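Local coordinates for possible substrate binding protein of ABC transporter system (PDB 3N0X) that probably binds a branched-chain amino acid or related small solute as the substrate-binding component of an ABC import system, at residues A[235-239]-A[280-284]; A[241-245]-A[350-355]. All blocks are in the same frame, centred on the assembly; numbering follows the deposited sequence.

Contact 1. Residues A[235-239]-A[280-284]; sequences GNILP and PPDFF
The ring of Phe-283 receives Ile-237 on one face: the CG2 methyl sits 3.6 Å above the ring plane, displaced toward the rim near CG, a CH-pi contact with the methyl 25° off the ring normal. The carbonyl of Asn-236 approaches the far part of the same ring obliquely, its O 3.5 Å from Phe-283 CE1, and Tyr-255 adds an edge-to-face ring contact. Phe-284 meets the same methyl obliquely, CE2 lying 3.9 Å from Ile-237 CG2, and stacks with Tyr-20 of helix 18-35; Phe-283 CB lies over one face of its ring, 4.2 Å above the plane and toward the rim. Because CG2 of Ile-237 stands anti to the carbonyl carbon, its beta branch carries this methyl to both phenylalanines at once, a reach that suits a branched residue.

Beside the rings, the carboxylate of Asp-282 takes the backbone N-H of Leu-238. Leu-238 N donates to OD2 of Asp-282 at 3.0 Å, entering on the syn side 21° out of the carboxylate plane, and makes a weak second bond to OD1. That OD1 also accepts from Phe-283 N at 2.8 Å, on its anti side, which ties the group to its own chain and limits its rotation. The side chains of Leu-238 and Asp-282 pass one another head to tail, and Leu-238 CD1 packs on Pro-280 CG at 3.8 Å, one apolar surface against another.

Asp-282 is buried, and the two backbone N-H groups would be expected to favour its ionised form; the Leu-238 N bond alone joins loop segment 235-239 to the residue just before helix 283-302.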
loop_
_atom_site.group_PDB
_atom_site.type_symbol
_atom_site.label_atom_id
_atom_site.label_comp_id
_atom_site.label_asym_id
_atom_site.label_seq_id
_atom_site.Cartn_x
_atom_site.Cartn_y
_atom_site.Cartn_z
ATOM N N GLY A 235 8.732 4.195 2.038
ATOM C CA GLY A 235 8.142 5.476 1.666
ATOM C C GLY A 235 6.881 5.736 2.445
ATOM O O GLY A 235 6.483 4.941 3.306
ATOM N N ASN A 236 6.230 6.830 2.123
ATOM C CA ASN A 236 5.046 7.214 2.885
ATOM C C ASN A 236 4.285 8.275 2.117
ATOM O O ASN A 236 4.696 8.722 1.066
ATOM C CB ASN A 236 5.411 7.725 4.310
ATOM C CG ASN A 236 4.400 7.321 5.346
ATOM O OD1 ASN A 236 3.190 7.266 5.091
ATOM N ND2 ASN A 236 4.911 6.948 6.534
ATOM N N ILE A 237 3.140 8.643 2.685
ATOM C CA ILE A 237 2.310 9.664 2.104
ATOM C C ILE A 237 2.971 11.024 2.216
ATOM O O ILE A 237 3.875 11.237 3.006
ATOM C CB ILE A 237 0.890 9.676 2.721
ATOM C CG1 ILE A 237 0.916 9.919 4.228
ATOM C CG2 ILE A 237 0.197 8.330 2.341
ATOM C CD1 ILE A 237 -0.481 10.112 4.840
ATOM N N LEU A 238 2.524 11.978 1.405
ATOM C CA LEU A 238 3.191 13.265 1.333
ATOM C C LEU A 238 3.357 14.024 2.663
ATOM O O LEU A 238 4.433 14.544 2.935
ATOM C CB LEU A 238 2.597 14.163 0.215
ATOM C CG LEU A 238 2.609 13.606 -1.214
ATOM C CD1 LEU A 238 1.899 14.578 -2.204
ATOM C CD2 LEU A 238 4.019 13.310 -1.691
ATOM N N PRO A 239 2.292 14.127 3.497
ATOM C CA PRO A 239 2.517 14.793 4.792
ATOM C C PRO A 239 3.593 14.138 5.658
ATOM O O PRO A 239 4.349 14.829 6.366
ATOM C CB PRO A 239 1.163 14.701 5.479
ATOM C CG PRO A 239 0.175 14.476 4.397
ATOM C CD PRO A 239 0.885 13.714 3.307
ATOM N N PRO A 280 -0.706 17.386 -5.807
ATOM C CA PRO A 280 -0.538 16.101 -6.469
ATOM C C PRO A 280 -1.350 14.970 -5.830
ATOM O O PRO A 280 -1.792 15.076 -4.639
ATOM C CB PRO A 280 0.959 15.820 -6.337
ATOM C CG PRO A 280 1.472 16.763 -5.321
ATOM C CD PRO A 280 0.410 17.695 -4.902
ATOM N N PRO A 281 -1.582 13.895 -6.613
ATOM C CA PRO A 281 -2.195 12.709 -6.064
ATOM C C PRO A 281 -1.265 12.041 -5.066
ATOM O O PRO A 281 -0.043 12.127 -5.202
ATOM C CB PRO A 281 -2.401 11.814 -7.286
ATOM C CG PRO A 281 -1.382 12.243 -8.268
ATOM C CD PRO A 281 -1.137 13.710 -8.014
ATOM N N ASP A 282 -1.859 11.346 -4.110
ATOM C CA ASP A 282 -1.119 10.591 -3.066
ATOM C C ASP A 282 -1.504 9.091 -3.123
ATOM O O ASP A 282 -2.233 8.636 -4.034
ATOM C CB ASP A 282 -1.411 11.252 -1.706
ATOM C CG ASP A 282 -0.242 11.122 -0.665
ATOM O OD1 ASP A 282 0.606 10.204 -0.785
ATOM O OD2 ASP A 282 -0.254 11.955 0.301
ATOM N N PHE A 283 -0.994 8.307 -2.160
ATOM C CA PHE A 283 -1.251 6.857 -2.102
ATOM C C PHE A 283 -2.715 6.533 -2.365
ATOM O O PHE A 283 -3.051 5.640 -3.147
ATOM C CB PHE A 283 -0.943 6.273 -0.698
ATOM C CG PHE A 283 0.519 5.939 -0.408
ATOM C CD1 PHE A 283 1.594 6.551 -1.040
ATOM C CD2 PHE A 283 0.796 5.011 0.579
ATOM C CE1 PHE A 283 2.924 6.215 -0.673
ATOM C CE2 PHE A 283 2.095 4.638 0.878
ATOM C CZ PHE A 283 3.152 5.265 0.268
ATOM N N PHE A 284 -3.573 7.194 -1.609
ATOM C CA PHE A 284 -4.973 6.809 -1.564
ATOM C C PHE A 284 -5.672 7.117 -2.875
ATOM O O PHE A 284 -6.564 6.372 -3.338
ATOM C CB PHE A 284 -5.639 7.447 -0.336
ATOM C CG PHE A 284 -5.020 6.996 0.935
ATOM C CD1 PHE A 284 -5.353 5.778 1.473
ATOM C CD2 PHE A 284 -4.129 7.804 1.619
ATOM C CE1 PHE A 284 -4.765 5.331 2.661
ATOM C CE2 PHE A 284 -3.501 7.340 2.758
ATOM C CZ PHE A 284 -3.810 6.118 3.279
#

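Contact 2. Residues A[241-245]-A[350-355]; sequences LAAYK and VAWAVL
Lys-245 NZ gives a hydrogen bond to the backbone O of Val-350 at 2.8 Å, tilted 30° from the carbonyl plane, and Ala-353 N donates to Leu-241 O at 3.0 Å. The second bond is nearly straight, 168° at the hydrogen, although the donor stands well above the plane of the Leu-241 carbonyl. The lysine chain is extended except for a bend about its CG-CD bond (chi3 67°), and it runs alongside residues 350-353, with CG 3.5 Å from Ala-353 N and CD farther along beside the carbonyls of Val-350 and Ala-351. A long aliphatic stem with a charged tip suits this path. With an alanine here the Val-350 carbonyl would probably lose this donor, and the backbone of 351-353 the methylenes that cover it.

Farther in, the small Ala-353 lets the two chains come close, its CB 3.6 Å from Tyr-244 CB. Leu-241 and Leu-355 meet end on, CD1 of one 3.9 Å from CD1 of the other, and Leu-241 CD2 also lies over the centre of the Tyr-244 ring, whose OH bonds to Gly-234 O. Leu-241 CB packs on Trp-352 CB at 3.7 Å.

The arrangement sets a short segment with helical backbone angles against the chain leading into strand 354-357, which pairs antiparallel with strand 335-345; it thus joins a connecting loop to the antiparallel sheet of this periplasmic-binding-protein fold.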
loop_
_atom_site.group_PDB
_atom_site.type_symbol
_atom_site.label_atom_id
_atom_site.label_comp_id
_atom_site.label_asym_id
_atom_site.label_seq_id
_atom_site.Cartn_x
_atom_site.Cartn_y
_atom_site.Cartn_z
ATOM N N LEU A 241 6.230 12.572 4.520
ATOM C CA LEU A 241 7.540 12.766 3.883
ATOM C C LEU A 241 8.213 14.104 4.264
ATOM O O LEU A 241 9.387 14.294 3.933
ATOM C CB LEU A 241 7.415 12.653 2.355
ATOM C CG LEU A 241 7.083 11.303 1.743
ATOM C CD1 LEU A 241 6.998 11.431 0.232
ATOM C CD2 LEU A 241 8.128 10.245 2.165
ATOM N N ALA A 242 7.496 15.028 4.927
ATOM C CA ALA A 242 8.143 16.263 5.426
ATOM C C ALA A 242 9.342 15.899 6.335
ATOM O O ALA A 242 10.435 16.485 6.214
ATOM C CB ALA A 242 7.148 17.157 6.193
ATOM N N ALA A 243 9.126 14.911 7.213
ATOM C CA ALA A 243 10.172 14.457 8.130
ATOM C C ALA A 243 11.372 13.879 7.402
ATOM O O ALA A 243 12.502 13.945 7.896
ATOM C CB ALA A 243 9.624 13.449 9.146
ATOM N N TYR A 244 11.169 13.349 6.207
ATOM C CA TYR A 244 12.275 12.760 5.483
ATOM C C TYR A 244 13.245 13.798 4.878
ATOM O O TYR A 244 14.316 13.431 4.417
ATOM C CB TYR A 244 11.780 11.848 4.340
ATOM C CG TYR A 244 11.029 10.543 4.679
ATOM C CD1 TYR A 244 10.074 10.468 5.705
ATOM C CD2 TYR A 244 11.183 9.439 3.882
ATOM C CE1 TYR A 244 9.385 9.286 5.956
ATOM C CE2 TYR A 244 10.495 8.267 4.133
ATOM C CZ TYR A 244 9.617 8.182 5.172
ATOM O OH TYR A 244 8.875 7.028 5.431
ATOM N N LYS A 245 12.883 15.083 4.899
ATOM C CA LYS A 245 13.791 16.144 4.479
ATOM C C LYS A 245 15.046 16.230 5.362
ATOM O O LYS A 245 16.040 16.829 4.964
ATOM C CB LYS A 245 13.053 17.503 4.395
ATOM C CG LYS A 245 12.009 17.497 3.280
ATOM C CD LYS A 245 11.098 18.746 3.285
ATOM C CE LYS A 245 11.825 20.003 2.952
ATOM N NZ LYS A 245 10.907 21.178 2.931
ATOM N N VAL A 350 9.842 22.519 -1.438
ATOM C CA VAL A 350 8.800 21.510 -1.504
ATOM C C VAL A 350 8.524 20.980 -0.097
ATOM O O VAL A 350 9.457 20.648 0.639
ATOM C CB VAL A 350 9.203 20.386 -2.519
ATOM C CG1 VAL A 350 8.105 19.303 -2.666
ATOM C CG2 VAL A 350 9.498 21.015 -3.851
ATOM N N ALA A 351 7.240 20.828 0.236
ATOM C CA ALA A 351 6.800 20.494 1.597
ATOM C C ALA A 351 7.165 19.075 2.047
ATOM O O ALA A 351 7.211 18.768 3.256
ATOM C CB ALA A 351 5.289 20.741 1.736
ATOM N N TRP A 352 7.332 18.209 1.077
ATOM C CA TRP A 352 7.746 16.821 1.299
ATOM C C TRP A 352 9.123 16.587 0.713
ATOM O O TRP A 352 9.525 17.251 -0.214
ATOM C CB TRP A 352 6.774 15.851 0.637
ATOM C CG TRP A 352 6.372 16.240 -0.768
ATOM C CD1 TRP A 352 7.009 15.919 -1.945
ATOM C CD2 TRP A 352 5.255 17.062 -1.128
ATOM N NE1 TRP A 352 6.349 16.492 -2.997
ATOM C CE2 TRP A 352 5.268 17.194 -2.522
ATOM C CE3 TRP A 352 4.236 17.693 -0.396
ATOM C CZ2 TRP A 352 4.293 17.932 -3.221
ATOM C CZ3 TRP A 352 3.287 18.429 -1.073
ATOM C CH2 TRP A 352 3.311 18.525 -2.483
ATOM N N ALA A 353 9.841 15.618 1.256
ATOM C CA ALA A 353 11.041 15.122 0.603
ATOM C C ALA A 353 10.640 14.599 -0.765
ATOM O O ALA A 353 9.577 13.992 -0.913
ATOM C CB ALA A 353 11.669 13.986 1.409
ATOM N N VAL A 354 11.505 14.806 -1.759
ATOM C CA VAL A 354 11.219 14.356 -3.125
ATOM C C VAL A 354 11.813 12.981 -3.237
ATOM O O VAL A 354 13.001 12.794 -2.960
ATOM C CB VAL A 354 11.848 15.305 -4.166
ATOM C CG1 VAL A 354 11.664 14.750 -5.595
ATOM C CG2 VAL A 354 11.201 16.685 -4.042
ATOM N N LEU A 355 11.000 12.019 -3.662
ATOM C CA LEU A 355 11.447 10.647 -3.828
ATOM C C LEU A 355 11.866 10.453 -5.277
ATOM O O LEU A 355 11.014 10.281 -6.172
ATOM C CB LEU A 355 10.370 9.640 -3.402
ATOM C CG LEU A 355 9.860 9.803 -1.951
ATOM C CD1 LEU A 355 9.000 8.593 -1.543
ATOM C CD2 LEU A 355 10.998 10.040 -0.939
#

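In the fold
Segments 235-239 and 241-245, one residue apart in the same loop between strands 229-233 and 251-254, each supply one side of a contact: the first meets the start of helix 283-302 in contact 1, the second the approach to strand 354-357 in contact 2. The contact centres lie about 11 Å apart and they touch directly. Trp-352 CB packs 3.5 Å from Leu-238 O, while Trp-352 CZ2 lies 3.7 Å from Pro-280 CG, so this residue of contact 2 touches both segments of contact 1. A further touch is Asn-236 CB to Tyr-244 OH, 3.7 Å. Asn-236 OD1 also binds a glycerol, probably from the crystallisation liquor, and a glycerol lies about 4 Å from the Val-350 side chain; neither identifies the transported solute.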